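Local coordinates for ribosomal protein uL16 3-hydroxylase (Escherichia coli, PDB 4CCL) that hydroxylates an arginine of ribosomal protein uL16 as an iron- and 2-oxoglutarate-dependent oxygenase of the JmjC class, working as a homodimer, at residues Thr6-Trp9 against Pro10-Leu13; Leu357-Leu360 against Ala361-Asn365; Val83-Val86 against Asn87-His90. All coordinates share one frame; numbering follows the deposited sequence.

Contact 1 of 3, residues Thr6-Trp9 against Pro10-Leu13; sequences TLNW and PDFL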
ATOM      1  N   THR B   6      28.758  20.661 -24.952  1.00 55.82           N
ATOM      2  CA  THR B   6      28.889  22.041 -25.412  1.00 66.43           C
ATOM      3  C   THR B   6      27.636  22.871 -25.132  1.00 67.14           C
ATOM      4  O   THR B   6      27.562  24.044 -25.498  1.00 83.72           O
ATOM      5  CB  THR B   6      29.230  22.107 -26.913  1.00 64.73           C
ATOM      6  OG1 THR B   6      28.159  21.538 -27.677  1.00 70.32           O
ATOM      7  CG2 THR B   6      30.515  21.344 -27.200  1.00 50.97           C
ATOM      8  N   LEU B   7      26.657  22.251 -24.482  1.00 59.91           N
ATOM      9  CA  LEU B   7      25.391  22.901 -24.163  1.00 61.82           C
ATOM     10  C   LEU B   7      25.580  24.104 -23.238  1.00 62.26           C
ATOM     11  O   LEU B   7      26.455  24.100 -22.371  1.00 65.60           O
ATOM     12  CB  LEU B   7      24.442  21.878 -23.523  1.00 54.67           C
ATOM     13  CG  LEU B   7      23.008  22.255 -23.143  1.00 65.29           C
ATOM     14  CD1 LEU B   7      22.320  23.036 -24.252  1.00 67.58           C
ATOM     15  CD2 LEU B   7      22.208  21.000 -22.801  1.00 71.65           C
ATOM     16  N   ASN B   8      24.760  25.131 -23.434  1.00 57.71           N
ATOM     17  CA  ASN B   8      24.716  26.249 -22.508  1.00 55.31           C
ATOM     18  C   ASN B   8      23.613  25.901 -21.525  1.00 64.88           C
ATOM     19  O   ASN B   8      22.433  25.895 -21.872  1.00 71.73           O
ATOM     20  CB  ASN B   8      24.394  27.540 -23.270  1.00 57.84           C
ATOM     21  CG  ASN B   8      24.253  28.751 -22.364  1.00 69.24           C
ATOM     22  OD1 ASN B   8      24.543  28.693 -21.171  1.00 78.86           O
ATOM     23  ND2 ASN B   8      23.809  29.863 -22.939  1.00 67.31           N
ATOM     24  N   TRP B   9      24.017  25.590 -20.299  1.00 62.06           N
ATOM     25  CA  TRP B   9      23.101  25.059 -19.288  1.00 49.31           C
ATOM     26  C   TRP B   9      22.042  26.012 -18.719  1.00 54.33           C
ATOM     27  O   TRP B   9      20.878  25.632 -18.625  1.00 59.29           O
ATOM     28  CB  TRP B   9      23.852  24.302 -18.180  1.00 47.24           C
ATOM     29  CG  TRP B   9      24.255  22.901 -18.572  1.00 46.53           C
ATOM     30  CD1 TRP B   9      25.491  22.486 -18.972  1.00 46.39           C
ATOM     31  CD2 TRP B   9      23.415  21.742 -18.607  1.00 49.36           C
ATOM     32  NE1 TRP B   9      25.475  21.139 -19.248  1.00 47.53           N
ATOM     33  CE2 TRP B   9      24.206  20.657 -19.033  1.00 45.53           C
ATOM     34  CE3 TRP B   9      22.065  21.509 -18.316  1.00 49.56           C
ATOM     35  CZ2 TRP B   9      23.703  19.367 -19.176  1.00 45.66           C
ATOM     36  CZ3 TRP B   9      21.564  20.228 -18.460  1.00 38.48           C
ATOM     37  CH2 TRP B   9      22.381  19.175 -18.885  1.00 49.56           C
ATOM     38  N   PRO B  10      22.438  27.231 -18.303  1.00 50.59           N
ATOM     39  CA  PRO B  10      21.420  28.138 -17.754  1.00 52.17           C
ATOM     40  C   PRO B  10      20.284  28.397 -18.742  1.00 58.91           C
ATOM     41  O   PRO B  10      19.108  28.318 -18.372  1.00 70.07           O
ATOM     42  CB  PRO B  10      22.205  29.426 -17.516  1.00 50.56           C
ATOM     43  CG  PRO B  10      23.593  28.970 -17.258  1.00 50.21           C
ATOM     44  CD  PRO B  10      23.800  27.774 -18.138  1.00 50.65           C
ATOM     45  N   ASP B  11      20.646  28.657 -19.994  1.00 59.17           N
ATOM     46  CA  ASP B  11      19.669  28.910 -21.042  1.00 48.02           C
ATOM     47  C   ASP B  11      18.750  27.715 -21.261  1.00 51.51           C
ATOM     48  O   ASP B  11      17.547  27.878 -21.467  1.00 50.53           O
ATOM     49  CB  ASP B  11      20.365  29.273 -22.355  1.00 49.17           C
ATOM     50  CG  ASP B  11      19.404  29.312 -23.525  1.00 58.97           C
ATOM     51  OD1 ASP B  11      18.552  30.224 -23.567  1.00 57.12           O
ATOM     52  OD2 ASP B  11      19.491  28.423 -24.398  1.00 62.63           O
ATOM     53  N   PHE B  12      19.325  26.519 -21.217  1.00 44.33           N
ATOM     54  CA  PHE B  12      18.571  25.295 -21.455  1.00 49.91           C
ATOM     55  C   PHE B  12      17.577  25.036 -20.332  1.00 55.52           C
ATOM     56  O   PHE B  12      16.392  24.805 -20.578  1.00 60.76           O
ATOM     57  CB  PHE B  12      19.516  24.102 -21.597  1.00 41.42           C
ATOM     58  CG  PHE B  12      18.811  22.784 -21.712  1.00 49.18           C
ATOM     59  CD1 PHE B  12      18.326  22.349 -22.934  1.00 39.53           C
ATOM     60  CD2 PHE B  12      18.630  21.978 -20.598  1.00 47.58           C
ATOM     61  CE1 PHE B  12      17.677  21.134 -23.044  1.00 38.32           C
ATOM     62  CE2 PHE B  12      17.982  20.763 -20.702  1.00 48.87           C
ATOM     63  CZ  PHE B  12      17.504  20.339 -21.926  1.00 50.18           C
ATOM     64  N   LEU B  13      18.079  25.071 -19.102  1.00 41.83           N
ATOM     65  CA  LEU B  13      17.257  24.881 -17.918  1.00 51.57           C
ATOM     66  C   LEU B  13      16.144  25.913 -17.868  1.00 53.97           C
ATOM     67  O   LEU B  13      15.024  25.606 -17.462  1.00 58.29           O
ATOM     68  CB  LEU B  13      18.110  24.981 -16.650  1.00 43.83           C
ATOM     69  CG  LEU B  13      19.152  23.881 -16.445  1.00 51.44           C
ATOM     70  CD1 LEU B  13      19.932  24.095 -15.156  1.00 53.29           C
ATOM     71  CD2 LEU B  13      18.488  22.519 -16.454  1.00 39.19           C
TER
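Asn8 O and Trp9 O receive Phe12 N and Leu13 N, at 3.2 Å and 2.9 Å, the first a bent bond and the second almost straight (175°), and so start the first turn of helix 9-15. Asn8 occupies the N-cap position, yet its amide makes no capping bond. Instead it crosses the start of the helix, OD1 lying 3.3 Å from Pro10 CD and ND2 3.5 Å from Asp11 CB. Asp11 turns its carboxylate to a salt bridge with Arg15, one turn on.

On the apolar side the arrangement centres on Phe12. With CG anti to N (chi1 174°), the ring stands out from the side of the helix, and Leu7 CD2 comes over one face, 4.2 Å from the centroid. The same methyl also lies above the rim of one face of the Trp9 indole, wedged into the angle between the two aromatics. Trp9 and Phe12 run side by side, but their planes stand at 83° in an oblique pairing, CZ3 of Trp9 being 4.0 Å from CD2 of Phe12. Leu13 CD2 meets the indole at its edge, near CE3. Beyond the segment, Phe12 packs on Val22 and edge-to-face with Tyr180 of the sheet.

An alanine replacing Phe12 would probably leave Leu7 CD2 without its aromatic platform and cost the helix its ring contacts with the sheet. The chemistry is thus divided: backbone bonds wind the turn, a proline near its start gives up no helical bond by lacking N-H, and dispersion and CH-pi contacts fasten the helix's inner side.

Contact 2 of 3, residues Leu357-Leu360 against Ala361-Asn365; sequences LAML and AALVN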
ATOM      1  N   LEU B 357      35.527   2.454   8.619  1.00 59.96           N
ATOM      2  CA  LEU B 357      36.264   1.455   7.858  1.00 61.63           C
ATOM      3  C   LEU B 357      35.428   0.187   7.718  1.00 61.69           C
ATOM      4  O   LEU B 357      35.414  -0.450   6.662  1.00 64.03           O
ATOM      5  CB  LEU B 357      37.598   1.144   8.539  1.00 68.61           C
ATOM      6  CG  LEU B 357      38.559   0.242   7.765  1.00 71.00           C
ATOM      7  CD1 LEU B 357      38.839   0.830   6.390  1.00 71.74           C
ATOM      8  CD2 LEU B 357      39.851   0.039   8.542  1.00 66.08           C
ATOM      9  N   ALA B 358      34.718  -0.160   8.787  1.00 55.38           N
ATOM     10  CA  ALA B 358      33.834  -1.320   8.786  1.00 52.65           C
ATOM     11  C   ALA B 358      32.692  -1.145   7.789  1.00 69.64           C
ATOM     12  O   ALA B 358      32.437  -2.029   6.968  1.00 70.91           O
ATOM     13  CB  ALA B 358      33.287  -1.569  10.180  1.00 54.31           C
HETATM   14  N   MSE B 359      32.009  -0.004   7.866  1.00 64.99           N
HETATM   15  CA  MSE B 359      30.935   0.313   6.925  1.00 58.51           C
HETATM   16  C   MSE B 359      31.405   0.226   5.481  1.00 57.17           C
HETATM   17  O   MSE B 359      30.785  -0.450   4.660  1.00 60.56           O
HETATM   18  CB  MSE B 359      30.385   1.717   7.171  1.00 64.88           C
HETATM   19  CG  MSE B 359      29.601   2.265   5.987  1.00 72.00           C
HETATM   20 SE   MSE B 359      29.076   4.124   6.200  1.00130.03          SE
HETATM   21  CE  MSE B 359      28.084   3.938   7.862  1.00 53.10           C
ATOM     22  N   LEU B 360      32.499   0.922   5.186  1.00 55.93           N
ATOM     23  CA  LEU B 360      33.094   0.941   3.856  1.00 58.99           C
ATOM     24  C   LEU B 360      33.387  -0.482   3.400  1.00 65.75           C
ATOM     25  O   LEU B 360      33.144  -0.845   2.245  1.00 60.59           O
ATOM     26  CB  LEU B 360      34.381   1.769   3.875  1.00 59.02           C
ATOM     27  CG  LEU B 360      35.152   1.934   2.565  1.00 55.80           C
ATOM     28  CD1 LEU B 360      34.238   2.460   1.471  1.00 56.92           C
ATOM     29  CD2 LEU B 360      36.342   2.861   2.763  1.00 56.41           C
ATOM     30  N   ALA B 361      33.897  -1.285   4.329  1.00 66.56           N
ATOM     31  CA  ALA B 361      34.153  -2.696   4.074  1.00 67.24           C
ATOM     32  C   ALA B 361      32.880  -3.436   3.682  1.00 69.95           C
ATOM     33  O   ALA B 361      32.895  -4.263   2.774  1.00 75.65           O
ATOM     34  CB  ALA B 361      34.805  -3.354   5.286  1.00 67.52           C
ATOM     35  N   ALA B 362      31.781  -3.128   4.363  1.00 63.57           N
ATOM     36  CA  ALA B 362      30.502  -3.763   4.064  1.00 58.16           C
ATOM     37  C   ALA B 362      29.983  -3.331   2.697  1.00 57.71           C
ATOM     38  O   ALA B 362      29.350  -4.112   1.992  1.00 63.70           O
ATOM     39  CB  ALA B 362      29.482  -3.445   5.147  1.00 50.78           C
ATOM     40  N   LEU B 363      30.254  -2.081   2.330  1.00 53.37           N
ATOM     41  CA  LEU B 363      29.831  -1.549   1.038  1.00 55.51           C
ATOM     42  C   LEU B 363      30.610  -2.186  -0.110  1.00 62.54           C
ATOM     43  O   LEU B 363      30.038  -2.527  -1.146  1.00 69.33           O
ATOM     44  CB  LEU B 363      29.979  -0.023   1.003  1.00 56.73           C
ATOM     45  CG  LEU B 363      29.003   0.782   1.865  1.00 60.51           C
ATOM     46  CD1 LEU B 363      29.383   2.257   1.878  1.00 60.89           C
ATOM     47  CD2 LEU B 363      27.570   0.599   1.380  1.00 53.21           C
ATOM     48  N   VAL B 364      31.917  -2.347   0.078  1.00 62.82           N
ATOM     49  CA  VAL B 364      32.749  -2.992  -0.933  1.00 66.40           C
ATOM     50  C   VAL B 364      32.418  -4.482  -1.055  1.00 67.31           C
ATOM     51  O   VAL B 364      32.251  -5.001  -2.159  1.00 69.02           O
ATOM     52  CB  VAL B 364      34.252  -2.798  -0.645  1.00 70.68           C
ATOM     53  CG1 VAL B 364      35.096  -3.592  -1.629  1.00 74.69           C
ATOM     54  CG2 VAL B 364      34.614  -1.321  -0.705  1.00 70.16           C
ATOM     55  N   ASN B 365      32.307  -5.160   0.085  1.00 63.88           N
ATOM     56  CA  ASN B 365      31.935  -6.573   0.110  1.00 67.77           C
ATOM     57  C   ASN B 365      30.551  -6.836  -0.486  1.00 72.65           C
ATOM     58  O   ASN B 365      30.252  -7.949  -0.911  1.00 81.10           O
ATOM     59  CB  ASN B 365      32.010  -7.127   1.537  1.00 67.72           C
ATOM     60  CG  ASN B 365      33.430  -7.193   2.060  1.00 74.54           C
ATOM     61  OD1 ASN B 365      34.379  -7.275   1.285  1.00 79.52           O
ATOM     62  ND2 ASN B 365      33.582  -7.159   3.381  1.00 76.28           N
TER
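Leu363 packs back on Met359, one turn earlier in helix 354-365, and shows how a leucine can line its own helix. Its N-H binds Met359 O at 2.9 Å, with the donor in the carbonyl plane. From there CB rests 3.5 Å from Leu360 O. Because CG lies anti to the carbonyl carbon (chi1 -70°), the chain bends back toward the N-terminal end, and CG comes within 3.5 Å of Met359 O. At the tip, CD1 meets Met359 CG at 4.1 Å; the two side chains run alongside each other in the same direction. Met359, present as selenomethionine, leans with Leu363 on Ile325 of strand 323-325, and Leu363 also touches Trp369.

The next residue repeats the pattern: Val364 N binds Leu360 O, and its CG2 stands 3.3 Å from that same oxygen. Ala361, small and buried, touches Ile293 of helix 290-298.

Each carbonyl of Leu357 to Leu360 therefore has an i+4 amide as partner, that of Met359 taking a weak second bond from Ala362 N. With the polar backbone satisfied internally, the leucines and valine can face the hydrophobic interior of the ROXA-like winged-helix region.

Contact 3 of 3, residues Val83-Val86 against Asn87-His90; sequences VQAV and NHWH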
ATOM      1  N   VAL B  83      18.999  -1.970 -26.217  1.00 68.98           N
ATOM      2  CA  VAL B  83      19.570  -2.506 -24.987  1.00 68.04           C
ATOM      3  C   VAL B  83      19.477  -1.500 -23.841  1.00 69.34           C
ATOM      4  O   VAL B  83      19.982  -0.380 -23.940  1.00 68.50           O
ATOM      5  CB  VAL B  83      21.039  -2.920 -25.180  1.00 66.40           C
ATOM      6  CG1 VAL B  83      21.641  -3.356 -23.854  1.00 62.88           C
ATOM      7  CG2 VAL B  83      21.143  -4.032 -26.213  1.00 65.17           C
ATOM      8  N   GLN B  84      18.829  -1.917 -22.755  1.00 64.92           N
ATOM      9  CA  GLN B  84      18.618  -1.069 -21.585  1.00 62.59           C
ATOM     10  C   GLN B  84      19.838  -1.023 -20.671  1.00 66.09           C
ATOM     11  O   GLN B  84      20.556  -2.012 -20.534  1.00 73.35           O
ATOM     12  CB  GLN B  84      17.423  -1.582 -20.778  1.00 66.13           C
ATOM     13  CG  GLN B  84      16.112  -1.605 -21.538  1.00 63.69           C
ATOM     14  CD  GLN B  84      15.471  -0.236 -21.635  1.00 65.95           C
ATOM     15  OE1 GLN B  84      15.681   0.621 -20.776  1.00 66.65           O
ATOM     16  NE2 GLN B  84      14.689  -0.022 -22.686  1.00 64.24           N
ATOM     17  N   ALA B  85      20.054   0.134 -20.048  1.00 60.16           N
ATOM     18  CA  ALA B  85      21.046   0.304 -18.982  1.00 61.76           C
ATOM     19  C   ALA B  85      22.448  -0.213 -19.310  1.00 62.28           C
ATOM     20  O   ALA B  85      23.028  -0.975 -18.536  1.00 68.42           O
ATOM     21  CB  ALA B  85      20.540  -0.330 -17.689  1.00 56.65           C
ATOM     22  N   VAL B  86      22.989   0.205 -20.452  1.00 57.99           N
ATOM     23  CA  VAL B  86      24.321  -0.226 -20.869  1.00 62.34           C
ATOM     24  C   VAL B  86      25.385   0.273 -19.891  1.00 65.13           C
ATOM     25  O   VAL B  86      26.407  -0.384 -19.677  1.00 69.75           O
ATOM     26  CB  VAL B  86      24.640   0.259 -22.302  1.00 65.18           C
ATOM     27  CG1 VAL B  86      26.071  -0.087 -22.698  1.00 64.41           C
ATOM     28  CG2 VAL B  86      23.662  -0.344 -23.291  1.00 58.84           C
ATOM     29  N   ASN B  87      25.116   1.417 -19.264  1.00 61.33           N
ATOM     30  CA  ASN B  87      26.054   2.009 -18.315  1.00 61.21           C
ATOM     31  C   ASN B  87      26.343   1.102 -17.119  1.00 64.84           C
ATOM     32  O   ASN B  87      27.296   1.327 -16.372  1.00 63.80           O
ATOM     33  CB  ASN B  87      25.556   3.379 -17.840  1.00 56.53           C
ATOM     34  CG  ASN B  87      24.132   3.336 -17.325  1.00 52.32           C
ATOM     35  OD1 ASN B  87      23.226   2.866 -18.013  1.00 66.76           O
ATOM     36  ND2 ASN B  87      23.928   3.818 -16.107  1.00 52.80           N
ATOM     37  N   HIS B  88      25.511   0.080 -16.942  1.00 65.16           N
ATOM     38  CA  HIS B  88      25.748  -0.929 -15.919  1.00 69.46           C
ATOM     39  C   HIS B  88      26.886  -1.863 -16.330  1.00 74.63           C
ATOM     40  O   HIS B  88      27.788  -2.138 -15.539  1.00 83.55           O
ATOM     41  CB  HIS B  88      24.474  -1.736 -15.639  1.00 58.38           C
ATOM     42  CG  HIS B  88      23.367  -0.937 -15.016  1.00 57.11           C
ATOM     43  ND1 HIS B  88      22.263  -1.519 -14.439  1.00 57.98           N
ATOM     44  CD2 HIS B  88      23.201   0.403 -14.886  1.00 65.50           C
ATOM     45  CE1 HIS B  88      21.459  -0.575 -13.978  1.00 56.80           C
ATOM     46  NE2 HIS B  88      22.005   0.597 -14.235  1.00 55.17           N
ATOM     47  N   TRP B  89      26.832  -2.355 -17.566  1.00 72.53           N
ATOM     48  CA  TRP B  89      27.776  -3.372 -18.026  1.00 72.05           C
ATOM     49  C   TRP B  89      28.990  -2.854 -18.808  1.00 72.63           C
ATOM     50  O   TRP B  89      29.884  -3.629 -19.147  1.00 75.89           O
ATOM     51  CB  TRP B  89      27.020  -4.404 -18.866  1.00 68.39           C
ATOM     52  CG  TRP B  89      25.607  -4.585 -18.401  1.00 71.44           C
ATOM     53  CD1 TRP B  89      24.500  -3.924 -18.854  1.00 72.40           C
ATOM     54  CD2 TRP B  89      25.152  -5.469 -17.379  1.00 75.26           C
ATOM     55  NE1 TRP B  89      23.383  -4.349 -18.180  1.00 75.25           N
ATOM     56  CE2 TRP B  89      23.758  -5.308 -17.258  1.00 76.39           C
ATOM     57  CE3 TRP B  89      25.785  -6.398 -16.540  1.00 74.85           C
ATOM     58  CZ2 TRP B  89      22.985  -6.021 -16.354  1.00 78.81           C
ATOM     59  CZ3 TRP B  89      25.020  -7.112 -15.638  1.00 77.63           C
ATOM     60  CH2 TRP B  89      23.637  -6.920 -15.550  1.00 80.87           C
ATOM     61  N   HIS B  90      29.020  -1.553 -19.088  1.00 68.53           N
ATOM     62  CA  HIS B  90      30.098  -0.955 -19.878  1.00 71.17           C
ATOM     63  C   HIS B  90      30.550   0.374 -19.265  1.00 69.45           C
ATOM     64  O   HIS B  90      29.754   1.305 -19.152  1.00 72.29           O
ATOM     65  CB  HIS B  90      29.622  -0.738 -21.321  1.00 73.93           C
ATOM     66  CG  HIS B  90      30.722  -0.721 -22.337  1.00 80.28           C
ATOM     67  ND1 HIS B  90      31.083   0.415 -23.030  1.00 83.67           N
ATOM     68  CD2 HIS B  90      31.526  -1.711 -22.800  1.00 83.62           C
ATOM     69  CE1 HIS B  90      32.068   0.132 -23.862  1.00 83.25           C
ATOM     70  NE2 HIS B  90      32.354  -1.155 -23.742  1.00 85.25           N
TER
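Ala85 CB stands squarely over the His88 imidazole, 3.7 Å from the ring centroid and only 3° off its normal, a CH-pi contact with the methyl nearly equidistant from all five ring atoms. The ring can be met this way because Ala85 adopts a left-handed backbone conformation (phi and psi both 51°), which turns the chain after strand 79-83, and because the two residues are joined by a bond from His88 N to Ala85 O, 3.1 Å long. That donor lies above the carbonyl plane and misses the lone pairs. Outside the turn, Glu278 O holds His88 ND1 while Asp110 OD1 binds NE2 weakly; together they probably hold the rotation of the ring beneath the methyl.

Trp89 comes to the same carbonyl from another direction: its CD1 is 3.3 Å from Ala85 O, obliquely to the indole plane, while CB of His88 lies over the rim of one indole face. Val86 and His90 run alongside each other, CG1 against CB at 3.9 Å, beside a bond from His90 N to Val86 O whose donor lies nearly in line with the C=O, though its hydrogen points off that line. The His90 imidazole caps a backbone N at the start of helix 91-94, and its ND1 bonds Thr93 OG1. Asn87 keeps CG between its N and carbonyl carbon (chi1 52°), tucking OD1 back within 3.4 Å of Ala85 C. There the amide bonds strand 108-116 twice, OD1 with Leu111 N and ND2 with Asp110 OD1.

Acceptors at both nitrogens of His88 may favour a protonated imidazole, with Asp110 as a nearby counter-charge. Asn87, with a backbone bond of Val86 to Leu111, thus ties this short helical turn to strand 108-116, which carries Ser114, an inferred substrate-binding residue.

Along the chain the order is contact 1, contact 3, contact 2, in series, with no nesting or crossing. None closes a long loop, since each joins consecutive segments. Contact 1 starts the first helix and sets it beside strand 22-24, at one edge of the main antiparallel sheet as counted within this chain. Contact 3 follows strand 79-83 in the same sheet and ties its exit to strand 108-116; its centre lies about 26 Å from that of contact 1. Contact 2 belongs to the winged-helix region near the C terminus, centred about 38 Å from contact 1 and 25 Å from contact 3. A helix start, a post-strand turn and a helix middle thus each tie their surroundings locally.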